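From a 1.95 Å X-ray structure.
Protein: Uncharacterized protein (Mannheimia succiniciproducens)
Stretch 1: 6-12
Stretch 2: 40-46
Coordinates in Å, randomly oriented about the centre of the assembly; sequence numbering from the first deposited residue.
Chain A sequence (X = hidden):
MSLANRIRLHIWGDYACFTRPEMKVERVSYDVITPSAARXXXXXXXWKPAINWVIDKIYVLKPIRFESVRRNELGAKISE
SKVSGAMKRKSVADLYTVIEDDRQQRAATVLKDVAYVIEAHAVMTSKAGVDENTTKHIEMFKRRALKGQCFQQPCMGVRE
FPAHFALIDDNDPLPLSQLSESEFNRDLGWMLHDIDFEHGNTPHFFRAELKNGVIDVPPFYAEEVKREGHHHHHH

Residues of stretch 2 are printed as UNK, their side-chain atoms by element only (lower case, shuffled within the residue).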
ATOM      1  N   ARG A   6       9.099  11.722   3.923  1.00 37.28           N
ATOM      2  CA  ARG A   6       7.964  10.936   4.345  1.00 37.19           C
ATOM      3  C   ARG A   6       6.746  11.362   3.557  1.00 36.08           C
ATOM      4  O   ARG A   6       6.461  12.556   3.441  1.00 36.22           O
ATOM      5  CB  ARG A   6       7.678  11.144   5.830  1.00 37.75           C
ATOM      6  CG  ARG A   6       6.559  10.235   6.361  1.00 39.22           C
ATOM      7  CD  ARG A   6       6.296  10.431   7.843  1.00 40.23           C
ATOM      8  NE  ARG A   6       5.381  11.550   8.099  1.00 41.63           N
ATOM      9  CZ  ARG A   6       4.997  11.943   9.314  1.00 42.24           C
ATOM     10  NH1 ARG A   6       5.440  11.332  10.405  1.00 42.49           N
ATOM     11  NH2 ARG A   6       4.170  12.960   9.446  1.00 42.42           N
ATOM     12  N   ILE A   7       6.008  10.392   3.027  1.00 33.81           N
ATOM     13  CA  ILE A   7       4.718  10.678   2.429  1.00 32.28           C
ATOM     14  C   ILE A   7       3.615   9.873   3.097  1.00 30.76           C
ATOM     15  O   ILE A   7       3.869   8.794   3.640  1.00 29.64           O
ATOM     16  CB  ILE A   7       4.718  10.403   0.901  1.00 32.51           C
ATOM     17  CG1 ILE A   7       4.841   8.929   0.586  1.00 33.03           C
ATOM     18  CG2 ILE A   7       5.857  11.169   0.219  1.00 33.03           C
ATOM     19  CD1 ILE A   7       3.552   8.096   0.799  1.00 32.22           C
ATOM     20  N   ARG A   8       2.412  10.426   3.041  1.00 29.84           N
ATOM     21  CA  ARG A   8       1.182   9.750   3.395  1.00 30.00           C
ATOM     22  C   ARG A   8       0.187   9.896   2.247  1.00 29.35           C
ATOM     23  O   ARG A   8      -0.100  11.023   1.762  1.00 28.67           O
ATOM     24  CB  ARG A   8       0.573  10.342   4.665  1.00 30.30           C
ATOM     25  CG  ARG A   8       1.363  10.039   5.911  1.00 32.31           C
ATOM     26  CD  ARG A   8       0.841  10.833   7.069  1.00 35.72           C
ATOM     27  NE  ARG A   8       1.378  10.348   8.326  1.00 37.72           N
ATOM     28  CZ  ARG A   8       1.142  10.919   9.502  1.00 39.77           C
ATOM     29  NH1 ARG A   8       0.388  12.021   9.589  1.00 39.39           N
ATOM     30  NH2 ARG A   8       1.658  10.381  10.596  1.00 40.70           N
ATOM     31  N   LEU A   9      -0.331   8.755   1.816  1.00 27.60           N
ATOM     32  CA  LEU A   9      -1.284   8.673   0.715  1.00 27.64           C
ATOM     33  C   LEU A   9      -2.532   7.945   1.206  1.00 26.81           C
ATOM     34  O   LEU A   9      -2.477   6.803   1.691  1.00 26.79           O
ATOM     35  CB  LEU A   9      -0.662   7.962  -0.515  1.00 26.73           C
ATOM     36  CG  LEU A   9      -1.494   7.981  -1.814  1.00 26.26           C
ATOM     37  CD1 LEU A   9      -1.481   9.386  -2.487  1.00 26.88           C
ATOM     38  CD2 LEU A   9      -1.018   6.885  -2.789  1.00 26.90           C
ATOM     39  N   HIS A  10      -3.658   8.623   1.095  1.00 26.30           N
ATOM     40  CA  HIS A  10      -4.967   8.061   1.346  1.00 26.24           C
ATOM     41  C   HIS A  10      -5.421   7.333   0.088  1.00 26.42           C
ATOM     42  O   HIS A  10      -5.365   7.893  -1.029  1.00 25.81           O
ATOM     43  CB  HIS A  10      -5.938   9.198   1.707  1.00 26.34           C
ATOM     44  CG  HIS A  10      -7.316   8.738   2.089  1.00 27.60           C
ATOM     45  ND1 HIS A  10      -8.430   9.524   1.922  1.00 28.29           N
ATOM     46  CD2 HIS A  10      -7.761   7.557   2.589  1.00 29.21           C
ATOM     47  CE1 HIS A  10      -9.501   8.871   2.348  1.00 32.40           C
ATOM     48  NE2 HIS A  10      -9.119   7.677   2.773  1.00 30.98           N
ATOM     49  N   ILE A  11      -5.770   6.057   0.221  1.00 26.68           N
ATOM     50  CA  ILE A  11      -6.274   5.270  -0.917  1.00 27.78           C
ATOM     51  C   ILE A  11      -7.569   4.581  -0.549  1.00 28.99           C
ATOM     52  O   ILE A  11      -7.770   4.204   0.601  1.00 29.01           O
ATOM     53  CB  ILE A  11      -5.208   4.243  -1.439  1.00 27.88           C
ATOM     54  CG1 ILE A  11      -4.875   3.183  -0.361  1.00 27.99           C
ATOM     55  CG2 ILE A  11      -3.972   4.991  -1.917  1.00 27.04           C
ATOM     56  CD1 ILE A  11      -3.893   2.052  -0.828  1.00 24.88           C
ATOM     57  N   TRP A  12      -8.468   4.438  -1.522  1.00 29.07           N
ATOM     58  CA  TRP A  12      -9.691   3.720  -1.295  1.00 29.89           C
ATOM     59  C   TRP A  12     -10.240   3.112  -2.587  1.00 29.92           C
ATOM     60  O   TRP A  12      -9.795   3.437  -3.697  1.00 30.39           O
ATOM     61  CB  TRP A  12     -10.723   4.639  -0.659  1.00 29.83           C
ATOM     62  CG  TRP A  12     -11.084   5.785  -1.535  1.00 31.85           C
ATOM     63  CD1 TRP A  12     -12.149   5.846  -2.381  1.00 35.57           C
ATOM     64  CD2 TRP A  12     -10.385   7.045  -1.678  1.00 32.71           C
ATOM     65  NE1 TRP A  12     -12.164   7.068  -3.050  1.00 34.89           N
ATOM     66  CE2 TRP A  12     -11.100   7.818  -2.634  1.00 34.54           C
ATOM     67  CE3 TRP A  12      -9.228   7.586  -1.113  1.00 33.20           C
ATOM     68  CZ2 TRP A  12     -10.703   9.113  -3.019  1.00 35.67           C
ATOM     69  CZ3 TRP A  12      -8.836   8.891  -1.492  1.00 35.36           C
ATOM     70  CH2 TRP A  12      -9.582   9.634  -2.437  1.00 36.32           C
ATOM     71  N   UNK A  40       3.661  -0.600  -5.179  1.00 26.32           N
ATOM     72  CA  UNK A  40       3.186  -0.502  -6.573  1.00 26.47           C
ATOM     73  C   UNK A  40       2.361   0.755  -6.792  1.00 25.94           C
ATOM     74  O   UNK A  40       2.483   1.430  -7.820  1.00 25.07           O
ATOM     75  N   UNK A  41       1.507   1.059  -5.834  1.00 24.77           N
ATOM     76  CA  UNK A  41       0.608   2.170  -5.936  1.00 25.01           C
ATOM     77  C   UNK A  41       1.432   3.469  -5.897  1.00 25.75           C
ATOM     78  O   UNK A  41       1.192   4.366  -6.716  1.00 25.74           O
ATOM     79  c   UNK A  41      -0.472   2.140  -4.846  1.00 25.34           C
ATOM     80  c   UNK A  41      -1.122   3.551  -4.645  1.00 26.80           C
ATOM     81  c   UNK A  41      -1.538   1.073  -5.140  1.00 25.89           C
ATOM     82  c   UNK A  41      -2.556   0.902  -4.017  1.00 28.92           C
ATOM     83  N   UNK A  42       2.414   3.549  -4.976  1.00 24.89           N
ATOM     84  CA  UNK A  42       3.270   4.730  -4.894  1.00 25.09           C
ATOM     85  C   UNK A  42       4.100   4.932  -6.189  1.00 25.73           C
ATOM     86  O   UNK A  42       4.183   6.039  -6.670  1.00 25.68           O
ATOM     87  c   UNK A  42       4.680   4.572  -1.215  1.00 25.93           C
ATOM     88  c   UNK A  42       2.588   5.648  -2.032  1.00 24.04           C
ATOM     89  c   UNK A  42       4.209   4.650  -3.707  1.00 24.33           C
ATOM     90  c   UNK A  42       3.566   4.556  -2.296  1.00 22.31           C
ATOM     91  N   UNK A  43       4.683   3.853  -6.704  1.00 27.09           N
ATOM     92  CA  UNK A  43       5.493   3.860  -7.907  1.00 28.69           C
ATOM     93  C   UNK A  43       4.712   4.265  -9.165  1.00 30.45           C
ATOM     94  O   UNK A  43       5.296   4.882 -10.051  1.00 31.57           O
ATOM     95  c   UNK A  43       6.121   2.483  -8.096  1.00 29.10           C
ATOM     96  o   UNK A  43       6.882   2.154  -6.971  1.00 28.42           O
ATOM     97  N   UNK A  44       3.414   3.960  -9.211  1.00 31.46           N
ATOM     98  CA  UNK A  44       2.509   4.349 -10.296  1.00 32.41           C
ATOM     99  C   UNK A  44       2.315   5.872 -10.369  1.00 33.82           C
ATOM    100  O   UNK A  44       2.156   6.443 -11.468  1.00 32.34           O
ATOM    101  c   UNK A  44       1.161   3.680 -10.132  1.00 33.10           C
ATOM    102  N   UNK A  45       2.336   6.511  -9.201  1.00 33.99           N
ATOM    103  CA  UNK A  45       2.332   7.974  -9.107  1.00 34.35           C
ATOM    104  C   UNK A  45       3.722   8.568  -9.419  1.00 35.36           C
ATOM    105  O   UNK A  45       3.849   9.454 -10.249  1.00 37.66           O
ATOM    106  c   UNK A  45       1.907   9.973  -7.614  1.00 33.83           C
ATOM    107  c   UNK A  45       1.790   8.442  -7.732  1.00 34.00           C
ATOM    108  c   UNK A  45       0.333   7.993  -7.557  1.00 34.28           C
ATOM    109  c   UNK A  45      -0.243   8.112  -6.127  1.00 32.67           C
ATOM    110  N   UNK A  46       4.779   8.079  -8.811  1.00 35.77           N
ATOM    111  CA  UNK A  46       6.100   8.562  -9.160  1.00 35.70           C
ATOM    112  C   UNK A  46       7.126   7.534  -8.858  1.00 35.86           C
ATOM    113  O   UNK A  46       7.197   6.993  -7.747  1.00 34.85           O
ATOM    114  c   UNK A  46       9.593  11.028  -9.887  1.00 38.94           C
ATOM    115  c   UNK A  46       7.881  10.310  -8.695  1.00 37.92           C
ATOM    116  n   UNK A  46       8.311  10.706  -9.945  1.00 41.03           N
ATOM    117  c   UNK A  46       8.964  10.387  -7.884  1.00 40.08           C
ATOM    118  c   UNK A  46       6.476   9.859  -8.430  1.00 36.54           C
ATOM    119  n   UNK A  46      10.018  10.827  -8.653  1.00 40.66           N
TER

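Position 40 has backbone atoms and nothing beyond CA, so there is no side chain to reach stretch 1. The absence of CB identifies G40, and its phi/psi of -59/-42° is helical.

Position 41 carries four carbons. One lies within bonding distance of CA and two carbons branch from it; one arm continues to a terminal carbon. The short arm touches L9 and the tip of the long arm touches I11. A fork at the first carbon with one arm two carbons long is isoleucine, I41. Its CA-to-CB bond points toward the strand; I41 CG2 lies 3.8 Å from L9 CD2, and I41 CD1 3.6 Å from I11 CD1.

Position 42 also has four carbons, but the fork follows at the second, and one tip touches both I7 and L9. This is leucine, L42. Its CA-to-CB bond runs sideways to the strand, yet with chi1 at -60° (m) and chi2 at -177° (t) the end of the side chain comes nearer, placing L42 CD2 3.9 Å from both I7 CD1 and L9 CD2.

Position 43 shows one carbon followed by one oxygen, neither touching stretch 1: serine, S43. S43 CB, its nearest side-chain atom, is 9.9 Å from L9 CD2; OG is hydrogen-bonded to a residue adjoining one of the stretches.

Position 44 has a single side-chain carbon, without contact to stretch 1, hence A44. A44 CB is 8.3 Å from L9 CD2, while A44 N donates to G40 O at 3.0 Å, a helical i to i-4 bond.

Position 45 repeats the four carbons forked at the first, with the tip of its two-carbon arm touching L9: I45. CA-to-CB points toward the strand, and I45 CD1 reaches L9 CD2 at 3.6 Å.

Position 46 has one carbon leading to a five-membered ring of three carbons and two nitrogens, with no contact to stretch 1: histidine, H46. At phi/psi -155/129° it is the first residue to leave helical geometry, although H46 N still donates to L42 O at 3.0 Å. NE2 is hydrogen-bonded elsewhere in the structure.

The contact is entirely apolar, with no hydrogen bond across it. Strand residues I7, L9 and I11 alternate with R8 and H10, so their CA-to-CB bonds all point toward the helix. The axes cross at 104° with a closest approach of 10.8 Å, a gap bridged by side chains. L9 is the most covered residue, with 62 Å² of its surface buried by the helix stretch, and its CD2 is the closest atom to I41 CG2, L42 CD2 and I45 CD1; the two sides together bury 239 Å².

Stretch 2 (40-46) GILSAIH
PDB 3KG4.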